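Side-chain contacts in cellulase (Clostridium cellulovorans, PDB 6UI3), which probably hydrolyses internal beta-1,4 links of cellulose and related plant cell-wall glycans, acting as a broad-specificity endoglucanase through a family 5 glycoside hydrolase domain: residues 225-228 / 229-233; 246-249 / 250-253. All blocks are in the same frame, centred on the assembly; numbering follows the deposited sequence.

Contact 1. Residues 225-228 / 229-233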
loop_
_atom_site.group_PDB
_atom_site.type_symbol
_atom_site.label_atom_id
_atom_site.label_comp_id
_atom_site.label_asym_id
_atom_site.label_seq_id
_atom_site.Cartn_x
_atom_site.Cartn_y
_atom_site.Cartn_z
ATOM N N ILE A 225 -2.804 12.165 7.183
ATOM C CA ILE A 225 -3.341 12.792 8.388
ATOM C C ILE A 225 -2.464 13.944 8.851
ATOM O O ILE A 225 -1.234 13.887 8.687
ATOM C CB ILE A 225 -3.522 11.769 9.532
ATOM C CG1 ILE A 225 -2.207 11.076 9.894
ATOM C CG2 ILE A 225 -4.631 10.761 9.165
ATOM C CD1 ILE A 225 -2.300 10.271 11.197
ATOM N N PRO A 226 -3.051 14.999 9.425
ATOM C CA PRO A 226 -4.489 15.262 9.465
ATOM C C PRO A 226 -5.014 15.546 8.058
ATOM O O PRO A 226 -4.325 16.139 7.232
ATOM C CB PRO A 226 -4.616 16.479 10.396
ATOM C CG PRO A 226 -3.293 17.108 10.392
ATOM C CD PRO A 226 -2.265 16.102 9.998
ATOM N N TYR A 227 -6.235 15.102 7.780
ATOM C CA TYR A 227 -6.779 15.146 6.430
ATOM C C TYR A 227 -6.784 16.549 5.831
ATOM O O TYR A 227 -6.439 16.730 4.657
ATOM C CB TYR A 227 -8.206 14.574 6.440
ATOM C CG TYR A 227 -8.941 14.786 5.147
ATOM C CD1 TYR A 227 -8.627 14.039 4.026
ATOM C CD2 TYR A 227 -9.940 15.739 5.037
ATOM C CE1 TYR A 227 -9.286 14.246 2.824
ATOM C CE2 TYR A 227 -10.601 15.946 3.842
ATOM C CZ TYR A 227 -10.264 15.198 2.750
ATOM O OH TYR A 227 -10.935 15.419 1.558
ATOM N N ASN A 228 -7.229 17.556 6.585
ATOM C CA ASN A 228 -7.430 18.866 5.964
ATOM C C ASN A 228 -6.134 19.471 5.456
ATOM O O ASN A 228 -6.149 20.203 4.461
ATOM C CB ASN A 228 -8.149 19.813 6.921
ATOM C CG ASN A 228 -9.619 19.511 7.036
ATOM O OD1 ASN A 228 -10.237 18.972 6.118
ATOM N ND2 ASN A 228 -10.201 19.888 8.163
ATOM N N LEU A 229 -5.014 19.175 6.110
ATOM C CA LEU A 229 -3.705 19.615 5.645
ATOM C C LEU A 229 -3.151 18.686 4.573
ATOM O O LEU A 229 -2.648 19.143 3.539
ATOM C CB LEU A 229 -2.744 19.657 6.836
ATOM C CG LEU A 229 -1.288 19.958 6.486
ATOM C CD1 LEU A 229 -1.107 21.363 5.926
ATOM C CD2 LEU A 229 -0.371 19.746 7.702
ATOM N N ALA A 230 -3.215 17.379 4.809
ATOM C CA ALA A 230 -2.455 16.438 4.001
ATOM C C ALA A 230 -3.104 16.080 2.678
ATOM O O ALA A 230 -2.389 15.801 1.705
ATOM C CB ALA A 230 -2.177 15.137 4.767
ATOM N N LEU A 231 -4.428 16.020 2.611
ATOM C CA LEU A 231 -5.089 15.476 1.436
ATOM C C LEU A 231 -6.268 16.285 0.924
ATOM O O LEU A 231 -6.609 16.139 -0.251
ATOM C CB LEU A 231 -5.534 14.028 1.692
ATOM C CG LEU A 231 -5.996 13.174 0.510
ATOM C CD1 LEU A 231 -4.946 13.156 -0.571
ATOM C CD2 LEU A 231 -6.304 11.762 0.985
ATOM N N ASN A 232 -6.895 17.122 1.736
ATOM C CA ASN A 232 -7.995 17.953 1.251
ATOM C C ASN A 232 -7.431 19.007 0.312
ATOM O O ASN A 232 -6.619 19.837 0.722
ATOM C CB ASN A 232 -8.639 18.616 2.461
ATOM C CG ASN A 232 -9.930 19.322 2.149
ATOM O OD1 ASN A 232 -10.230 19.663 1.011
ATOM N ND2 ASN A 232 -10.690 19.594 3.203
ATOM N N ILE A 233 -7.876 19.001 -0.946
ATOM C CA ILE A 233 -7.348 19.892 -1.968
ATOM C C ILE A 233 -8.201 21.135 -2.179
ATOM O O ILE A 233 -7.868 21.958 -3.041
ATOM C CB ILE A 233 -7.125 19.163 -3.312
ATOM C CG1 ILE A 233 -8.423 18.579 -3.868
ATOM C CG2 ILE A 233 -6.089 18.059 -3.153
ATOM C CD1 ILE A 233 -8.323 18.073 -5.325
#
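Two backbone amides grip the carbonyl oxygen of Y227: L231 N and N232 N each stand 3.0 Å from Y227 O. They arrive from opposite faces of the carbonyl plane. One residue earlier, A230 N donates to P226 O at 2.9 Å in a nearly straight bond, and L229 N adds a weak bond to the same oxygen. P226, entered through a cis peptide bond, occupies the N-cap position of the single-turn helix 227-230, which lies in the connection between barrel strand 217-222 and helix 243-261 of this (beta/alpha)8 domain. L231 is the first residue to leave helical backbone angles. Beyond it, CB of N232 sits over one face of the Y227 ring in a CH-pi contact, 4.0 Å from the centroid and 29° off the normal. L231 CB approaches the ring obliquely, 3.9 Å from Y227 CD1. With CG anti to the backbone N (chi1 170°), the Y227 ring reaches forward along the chain to L231 and N232. The N228 and N232 side chains run side by side, their amide planes turned 50° against each other. N232 ND2 reaches N228 OD1 at 3.0 Å from above the carbonyl plane, while N232 OD1 accepts from A234 N.

Contact 2. Residues 246-249 / 250-253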
loop_
_atom_site.group_PDB
_atom_site.type_symbol
_atom_site.label_atom_id
_atom_site.label_comp_id
_atom_site.label_asym_id
_atom_site.label_seq_id
_atom_site.Cartn_x
_atom_site.Cartn_y
_atom_site.Cartn_z
ATOM N N ALA A 246 1.025 17.941 14.277
ATOM C CA ALA A 246 2.017 17.028 14.828
ATOM C C ALA A 246 1.430 16.200 15.959
ATOM O O ALA A 246 1.674 14.987 16.041
ATOM C CB ALA A 246 3.241 17.813 15.293
ATOM N N ALA A 247 0.648 16.834 16.836
ATOM C CA ALA A 247 0.046 16.107 17.949
ATOM C C ALA A 247 -0.895 15.019 17.451
ATOM O O ALA A 247 -0.942 13.921 18.021
ATOM C CB ALA A 247 -0.695 17.087 18.853
ATOM N N PHE A 248 -1.664 15.300 16.397
ATOM C CA PHE A 248 -2.592 14.298 15.883
ATOM C C PHE A 248 -1.837 13.089 15.329
ATOM O O PHE A 248 -2.230 11.928 15.541
ATOM C CB PHE A 248 -3.508 14.913 14.821
ATOM C CG PHE A 248 -4.590 13.981 14.371
ATOM C CD1 PHE A 248 -5.696 13.750 15.171
ATOM C CD2 PHE A 248 -4.491 13.301 13.175
ATOM C CE1 PHE A 248 -6.686 12.851 14.766
ATOM C CE2 PHE A 248 -5.464 12.412 12.768
ATOM C CZ PHE A 248 -6.560 12.186 13.552
ATOM N N ILE A 249 -0.763 13.341 14.586
ATOM C CA ILE A 249 0.060 12.259 14.066
ATOM C C ILE A 249 0.651 11.443 15.209
ATOM O O ILE A 249 0.600 10.206 15.205
ATOM C CB ILE A 249 1.159 12.826 13.150
ATOM C CG1 ILE A 249 0.558 13.395 11.866
ATOM C CG2 ILE A 249 2.194 11.761 12.823
ATOM C CD1 ILE A 249 1.503 14.328 11.105
ATOM N N ASP A 250 1.228 12.121 16.200
ATOM C CA ASP A 250 1.874 11.411 17.297
ATOM C C ASP A 250 0.879 10.540 18.061
ATOM O O ASP A 250 1.178 9.386 18.391
ATOM C CB ASP A 250 2.553 12.408 18.235
ATOM C CG ASP A 250 3.386 11.721 19.270
ATOM O OD1 ASP A 250 4.502 11.303 18.918
ATOM O OD2 ASP A 250 2.937 11.545 20.418
ATOM N N LYS A 251 -0.314 11.077 18.345
ATOM C CA LYS A 251 -1.332 10.309 19.058
ATOM C C LYS A 251 -1.728 9.072 18.268
ATOM O O LYS A 251 -1.853 7.971 18.822
ATOM C CB LYS A 251 -2.549 11.199 19.324
ATOM C CG LYS A 251 -3.732 10.519 20.045
ATOM C CD LYS A 251 -4.836 11.509 20.370
ATOM C CE LYS A 251 -5.636 11.875 19.138
ATOM N NZ LYS A 251 -6.545 13.037 19.418
ATOM N N THR A 252 -1.920 9.236 16.962
ATOM C CA THR A 252 -2.331 8.117 16.122
ATOM C C THR A 252 -1.276 7.027 16.139
ATOM O O THR A 252 -1.592 5.843 16.279
ATOM C CB THR A 252 -2.583 8.594 14.688
ATOM O OG1 THR A 252 -3.648 9.548 14.658
ATOM C CG2 THR A 252 -2.964 7.448 13.761
ATOM N N PHE A 253 -0.003 7.408 16.002
ATOM C CA PHE A 253 1.061 6.409 15.938
ATOM C C PHE A 253 1.273 5.723 17.281
ATOM O O PHE A 253 1.505 4.508 17.331
ATOM C CB PHE A 253 2.359 7.014 15.383
ATOM C CG PHE A 253 2.410 7.010 13.879
ATOM C CD1 PHE A 253 1.984 8.115 13.167
ATOM C CD2 PHE A 253 2.822 5.877 13.186
ATOM C CE1 PHE A 253 1.983 8.115 11.795
ATOM C CE2 PHE A 253 2.810 5.862 11.804
ATOM C CZ PHE A 253 2.400 6.990 11.110
#
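With CG anti to the backbone N at F248 (chi1 -173°) and OG1 anti to the carbonyl carbon at T252 (chi1 -62°), the phenyl ring and the hydroxyl one turn further on meet on the same side of helix 243-261. T252 OG1 lies above one face of the F248 ring, displaced toward the rim, with F248 CE2 its nearest ring atom at 3.9 Å. The two side chains cross at a slant. The same hydroxyl donates to F248 O, the OG1 to O distance being 2.9 Å, and T252 N bonds to that oxygen as well, at 3.1 Å. These donors come from opposite faces of the carbonyl plane, both tilted about 30° out of it.

I249 and F253 form the neighbouring i to i+4 pair, where F253 N donates to I249 O at 3.0 Å. The F253 ring has two conformers, and its contacts are given for one of them: there the two side chains lie side by side, pointing the same way, CG2 of I249 touches F253 CD1 at 3.7 Å, and I249 O lies at the ring edge, in its plane. Helix 243-261 is one of the outer helices of the (beta/alpha)8 barrel, and its I249 and F253 side chains pack on helix 280-296, where Y290 meets the F253 ring of that conformer edge-to-face. D250 N to A246 O, 2.9 Å, and K251 N to A247 O belong to the same i to i+4 series, while the D250 carboxylate turns onward to a salt bridge with R254.

Because T252 gives its proton to a main-chain oxygen of its own helix, its buried hydroxyl is satisfied locally. The F248 carbonyl, holding two donors, is probably more strongly polarised than a helical carbonyl with one.

Contacts 1 and 2 belong to successive helices, 227-230 and 243-261, with centres about 14 Å apart, and both are partly buried on the same side of the barrel. They meet chiefly through I225, whose CB lies 3.8 Å from F248 CE2 and whose CD1 lies 3.8 Å from T252 OG1, with P226 also against F248. Each contact has a carbonyl with two donors, but residues 225-233 use two successive amides where a short helix ends, whereas 246-253 use an amide and a hydroxyl within a continuing helix. Contact 1 keeps Y227 and N228 on its exposed side and buries L229 and A230 against F286, while contact 2 turns I249, T252 and F253 inward.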